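Local structure of DUF3201 domain-containing protein (Pyrococcus furiosus, 1YB3) at residues A[61-74]-A[78-90]. The protein is of unknown function, a conserved DUF3201-family protein from a hyperthermophilic archaeon. Numbering follows the deposited sequence.
Sequences MKYPHPAFAVKPGG and ATPQGFYFVFAFP
His65 and Tyr84 meet where their side chains cross at about a right angle: NE2 of the imidazole lies 2.9 Å from OH of the tyrosine in a hydrogen bond that either partner could donate, with the hydroxyl in the plane of the His65 ring. Over one face of that imidazole sits Thr79 CG2, 4.2 Å from the ring centroid and almost on its normal, a CH-pi contact. With CG set between the backbone N and the carbonyl carbon (chi1 76°), the His65 ring lies alongside Thr79 and turns NE2 to the tyrosine. Next to this group Ala78 N donates to Pro66 O at 3.1 Å, joining strand 74-79 to 65-71. CE of selenomethionine Met61 packs on the same threonine methyl, while Tyr63 OH comes within 3.4 Å of Pro80 CG. Thr79 OG1 accepts from Gln81 N, an ST turn inside the type I turn that leads into strand 82-90. At the other end Phe87 lays its ring over the backbone of Gly74, whose CA is 3.9 Å from the ring centroid. Gly73 O accepts from Ala88 N at 2.8 Å, and a water bridges Pro72 O to Ala88 O. Strand 74-79 runs between strands 65-71 and 82-90, an antiparallel meander in the seven-stranded sheet. Pro66 and Ala78 pack on helix 11-35, Phe83 and Phe85 touch helix 155-171, where Phe165 meets the Phe87 ring, and strand 144-150 continues the sheet beyond 82-90.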
loop_
_atom_site.group_PDB
_atom_site.type_symbol
_atom_site.label_atom_id
_atom_site.label_comp_id
_atom_site.label_asym_id
_atom_site.label_seq_id
_atom_site.Cartn_x
_atom_site.Cartn_y
_atom_site.Cartn_z
HETATM N N MSE A 61 3.278 -8.750 12.666
HETATM C CA MSE A 61 4.157 -7.853 13.400
HETATM C C MSE A 61 3.460 -7.445 14.686
HETATM O O MSE A 61 2.560 -6.617 14.671
HETATM C CB MSE A 61 4.474 -6.601 12.569
HETATM C CG MSE A 61 5.087 -6.904 11.242
HETATM SE SE MSE A 61 5.433 -5.269 10.161
HETATM C CE MSE A 61 3.590 -4.971 9.509
ATOM N N LYS A 62 3.875 -8.028 15.816
ATOM C CA LYS A 62 3.307 -7.612 17.105
ATOM C C LYS A 62 3.898 -6.263 17.566
ATOM O O LYS A 62 3.383 -5.613 18.489
ATOM C CB LYS A 62 3.531 -8.694 18.173
ATOM C CG LYS A 62 3.200 -10.108 17.722
ATOM C CD LYS A 62 1.730 -10.464 17.915
ATOM C CE LYS A 62 1.533 -11.968 17.804
ATOM N NZ LYS A 62 0.295 -12.440 18.503
ATOM N N TYR A 63 4.989 -5.857 16.926
ATOM C CA TYR A 63 5.578 -4.545 17.117
ATOM C C TYR A 63 4.889 -3.467 16.227
ATOM O O TYR A 63 4.274 -3.814 15.232
ATOM C CB TYR A 63 7.050 -4.619 16.779
ATOM C CG TYR A 63 7.378 -5.154 15.396
ATOM C CD1 TYR A 63 7.576 -4.273 14.312
ATOM C CD2 TYR A 63 7.550 -6.526 15.175
ATOM C CE1 TYR A 63 7.912 -4.757 13.058
ATOM C CE2 TYR A 63 7.880 -7.023 13.908
ATOM C CZ TYR A 63 8.059 -6.123 12.856
ATOM O OH TYR A 63 8.394 -6.613 11.610
ATOM N N PRO A 64 4.986 -2.184 16.620
ATOM C CA PRO A 64 4.344 -1.128 15.832
ATOM C C PRO A 64 5.197 -0.782 14.624
ATOM O O PRO A 64 6.410 -0.972 14.619
ATOM C CB PRO A 64 4.342 0.055 16.776
ATOM C CG PRO A 64 5.597 -0.138 17.597
ATOM C CD PRO A 64 5.641 -1.629 17.816
ATOM N N HIS A 65 4.557 -0.265 13.588
ATOM C CA HIS A 65 5.302 0.357 12.522
ATOM C C HIS A 65 4.601 1.682 12.206
ATOM O O HIS A 65 3.398 1.801 12.501
ATOM C CB HIS A 65 5.367 -0.559 11.299
ATOM C CG HIS A 65 4.102 -0.626 10.509
ATOM N ND1 HIS A 65 3.167 -1.623 10.683
ATOM C CD2 HIS A 65 3.624 0.171 9.517
ATOM C CE1 HIS A 65 2.162 -1.434 9.845
ATOM N NE2 HIS A 65 2.419 -0.356 9.123
ATOM N N PRO A 66 5.347 2.666 11.640
ATOM C CA PRO A 66 4.755 4.002 11.396
ATOM C C PRO A 66 3.917 4.071 10.109
ATOM O O PRO A 66 4.258 3.443 9.111
ATOM C CB PRO A 66 5.979 4.920 11.317
ATOM C CG PRO A 66 7.073 4.021 10.718
ATOM C CD PRO A 66 6.771 2.605 11.239
ATOM N N ALA A 67 2.810 4.813 10.158
ATOM C CA ALA A 67 2.001 5.038 8.950
ATOM C C ALA A 67 1.221 6.324 9.123
ATOM O O ALA A 67 0.914 6.722 10.242
ATOM C CB ALA A 67 1.058 3.848 8.679
ATOM N N PHE A 68 0.869 6.965 8.009
ATOM C CA PHE A 68 0.016 8.165 8.069
ATOM C C PHE A 68 -1.055 8.089 6.992
ATOM O O PHE A 68 -0.782 7.620 5.886
ATOM C CB PHE A 68 0.821 9.477 7.974
ATOM C CG PHE A 68 1.668 9.615 6.733
ATOM C CD1 PHE A 68 1.164 10.279 5.591
ATOM C CD2 PHE A 68 2.975 9.103 6.690
ATOM C CE1 PHE A 68 1.960 10.434 4.449
ATOM C CE2 PHE A 68 3.763 9.254 5.563
ATOM C CZ PHE A 68 3.239 9.913 4.415
ATOM N N ALA A 69 -2.270 8.522 7.341
ATOM C CA ALA A 69 -3.406 8.546 6.407
ATOM C C ALA A 69 -3.261 9.631 5.342
ATOM O O ALA A 69 -2.753 10.743 5.613
ATOM C CB ALA A 69 -4.698 8.802 7.198
ATOM N N VAL A 70 -3.716 9.288 4.138
ATOM C CA VAL A 70 -3.899 10.231 3.031
ATOM C C VAL A 70 -5.340 10.020 2.562
ATOM O O VAL A 70 -5.665 8.992 2.011
ATOM C CB VAL A 70 -2.927 9.971 1.859
ATOM C CG1 VAL A 70 -3.137 11.029 0.737
ATOM C CG2 VAL A 70 -1.452 9.949 2.317
ATOM N N LYS A 71 -6.207 10.986 2.840
ATOM C CA LYS A 71 -7.635 10.830 2.538
ATOM C C LYS A 71 -7.883 11.121 1.058
ATOM O O LYS A 71 -7.224 11.980 0.490
ATOM C CB LYS A 71 -8.456 11.765 3.401
ATOM C CG LYS A 71 -8.224 11.567 4.899
ATOM C CD LYS A 71 -9.275 12.319 5.691
ATOM C CE LYS A 71 -9.146 12.003 7.162
ATOM N NZ LYS A 71 -10.368 12.470 7.882
ATOM N N PRO A 72 -8.830 10.405 0.426
ATOM C CA PRO A 72 -9.692 9.376 0.981
ATOM C C PRO A 72 -9.108 7.974 0.809
ATOM O O PRO A 72 -8.690 7.586 -0.295
ATOM C CB PRO A 72 -10.975 9.533 0.150
ATOM C CG PRO A 72 -10.471 9.951 -1.217
ATOM C CD PRO A 72 -9.137 10.651 -1.001
ATOM N N GLY A 73 -9.072 7.218 1.909
ATOM C CA GLY A 73 -8.835 5.773 1.821
ATOM C C GLY A 73 -7.391 5.344 1.663
ATOM O O GLY A 73 -7.105 4.157 1.425
ATOM N N GLY A 74 -6.470 6.290 1.856
ATOM C CA GLY A 74 -5.044 6.009 1.680
ATOM C C GLY A 74 -4.241 5.939 2.980
ATOM O O GLY A 74 -4.635 6.539 3.993
ATOM N N ALA A 78 5.983 2.557 6.637
ATOM C CA ALA A 78 7.195 1.767 6.424
ATOM C C ALA A 78 7.165 0.618 7.393
ATOM O O ALA A 78 6.606 0.738 8.505
ATOM C CB ALA A 78 8.448 2.603 6.640
ATOM N N THR A 79 7.727 -0.497 6.949
ATOM C CA THR A 79 7.949 -1.678 7.799
ATOM C C THR A 79 9.435 -2.016 7.615
ATOM O O THR A 79 10.144 -1.354 6.862
ATOM C CB THR A 79 7.144 -2.881 7.287
ATOM O OG1 THR A 79 7.684 -3.273 6.029
ATOM C CG2 THR A 79 5.617 -2.555 7.139
ATOM N N PRO A 80 9.935 -3.061 8.301
ATOM C CA PRO A 80 11.341 -3.420 8.049
ATOM C C PRO A 80 11.674 -3.749 6.578
ATOM O O PRO A 80 12.854 -3.780 6.198
ATOM C CB PRO A 80 11.548 -4.644 8.951
ATOM C CG PRO A 80 10.557 -4.439 10.082
ATOM C CD PRO A 80 9.337 -3.897 9.363
ATOM N N GLN A 81 10.644 -3.983 5.765
ATOM C CA GLN A 81 10.832 -4.214 4.309
ATOM C C GLN A 81 11.059 -2.927 3.518
ATOM O O GLN A 81 11.663 -2.944 2.423
ATOM C CB GLN A 81 9.634 -4.940 3.712
ATOM C CG GLN A 81 9.585 -6.435 3.984
ATOM C CD GLN A 81 8.397 -7.115 3.301
ATOM O OE1 GLN A 81 7.315 -6.541 3.184
ATOM N NE2 GLN A 81 8.605 -8.339 2.850
ATOM N N GLY A 82 10.574 -1.818 4.066
ATOM C CA GLY A 82 10.652 -0.518 3.381
ATOM C C GLY A 82 9.323 0.217 3.338
ATOM O O GLY A 82 8.405 -0.085 4.105
ATOM N N PHE A 83 9.237 1.202 2.433
ATOM C CA PHE A 83 8.032 2.003 2.271
ATOM C C PHE A 83 6.893 1.206 1.607
ATOM O O PHE A 83 7.127 0.288 0.797
ATOM C CB PHE A 83 8.282 3.173 1.322
ATOM C CG PHE A 83 9.252 4.206 1.808
ATOM C CD1 PHE A 83 8.924 5.078 2.861
ATOM C CD2 PHE A 83 10.466 4.381 1.146
ATOM C CE1 PHE A 83 9.814 6.072 3.269
ATOM C CE2 PHE A 83 11.365 5.382 1.541
ATOM C CZ PHE A 83 11.043 6.225 2.604
ATOM N N TYR A 84 5.666 1.610 1.899
ATOM C CA TYR A 84 4.507 1.153 1.140
ATOM C C TYR A 84 3.459 2.263 1.112
ATOM O O TYR A 84 3.490 3.192 1.928
ATOM C CB TYR A 84 3.914 -0.116 1.750
ATOM C CG TYR A 84 3.247 0.148 3.082
ATOM C CD1 TYR A 84 1.905 0.480 3.141
ATOM C CD2 TYR A 84 3.984 0.130 4.275
ATOM C CE1 TYR A 84 1.275 0.777 4.373
ATOM C CE2 TYR A 84 3.364 0.414 5.505
ATOM C CZ TYR A 84 2.026 0.727 5.541
ATOM O OH TYR A 84 1.412 1.020 6.745
ATOM N N PHE A 85 2.543 2.176 0.153
ATOM C CA PHE A 85 1.307 2.922 0.259
ATOM C C PHE A 85 0.179 2.006 -0.160
ATOM O O PHE A 85 0.390 1.003 -0.849
ATOM C CB PHE A 85 1.336 4.229 -0.564
ATOM C CG PHE A 85 1.425 4.008 -2.057
ATOM C CD1 PHE A 85 0.266 3.886 -2.813
ATOM C CD2 PHE A 85 2.660 3.947 -2.688
ATOM C CE1 PHE A 85 0.326 3.690 -4.200
ATOM C CE2 PHE A 85 2.738 3.722 -4.090
ATOM C CZ PHE A 85 1.560 3.585 -4.832
ATOM N N VAL A 86 -1.012 2.339 0.311
ATOM C CA VAL A 86 -2.198 1.545 0.005
ATOM C C VAL A 86 -3.393 2.470 -0.097
ATOM O O VAL A 86 -3.516 3.402 0.706
ATOM C CB VAL A 86 -2.431 0.430 1.087
ATOM C CG1 VAL A 86 -2.456 1.009 2.484
ATOM C CG2 VAL A 86 -3.699 -0.405 0.782
ATOM N N PHE A 87 -4.267 2.229 -1.084
ATOM C CA PHE A 87 -5.540 2.934 -1.162
ATOM C C PHE A 87 -6.665 1.928 -1.200
ATOM O O PHE A 87 -6.545 0.904 -1.880
ATOM C CB PHE A 87 -5.612 3.783 -2.427
ATOM C CG PHE A 87 -4.920 5.120 -2.289
ATOM C CD1 PHE A 87 -5.629 6.220 -1.837
ATOM C CD2 PHE A 87 -3.583 5.259 -2.620
ATOM C CE1 PHE A 87 -5.015 7.464 -1.692
ATOM C CE2 PHE A 87 -2.947 6.525 -2.481
ATOM C CZ PHE A 87 -3.674 7.601 -2.022
ATOM N N ALA A 88 -7.744 2.252 -0.492
ATOM C CA ALA A 88 -8.942 1.410 -0.435
ATOM C C ALA A 88 -10.042 2.089 -1.221
ATOM O O ALA A 88 -10.271 3.304 -1.054
ATOM C CB ALA A 88 -9.382 1.211 1.010
ATOM N N PHE A 89 -10.758 1.310 -2.033
ATOM C CA PHE A 89 -11.893 1.823 -2.793
ATOM C C PHE A 89 -13.099 0.880 -2.647
ATOM O O PHE A 89 -12.906 -0.347 -2.593
ATOM C CB PHE A 89 -11.547 1.960 -4.273
ATOM C CG PHE A 89 -10.382 2.884 -4.555
ATOM C CD1 PHE A 89 -10.504 4.263 -4.349
ATOM C CD2 PHE A 89 -9.186 2.385 -5.061
ATOM C CE1 PHE A 89 -9.414 5.120 -4.616
ATOM C CE2 PHE A 89 -8.116 3.238 -5.343
ATOM C CZ PHE A 89 -8.242 4.606 -5.113
ATOM N N PRO A 90 -14.329 1.443 -2.592
ATOM C CA PRO A 90 -15.513 0.572 -2.603
ATOM C C PRO A 90 -15.581 -0.257 -3.888
ATOM O O PRO A 90 -15.346 0.248 -4.982
ATOM C CB PRO A 90 -16.693 1.558 -2.527
ATOM C CG PRO A 90 -16.126 2.835 -2.029
ATOM C CD PRO A 90 -14.698 2.872 -2.533
HETATM O O HOH W 1 -10.681 5.973 -1.527
HETATM O O HOH W 2 -5.809 2.686 3.145
#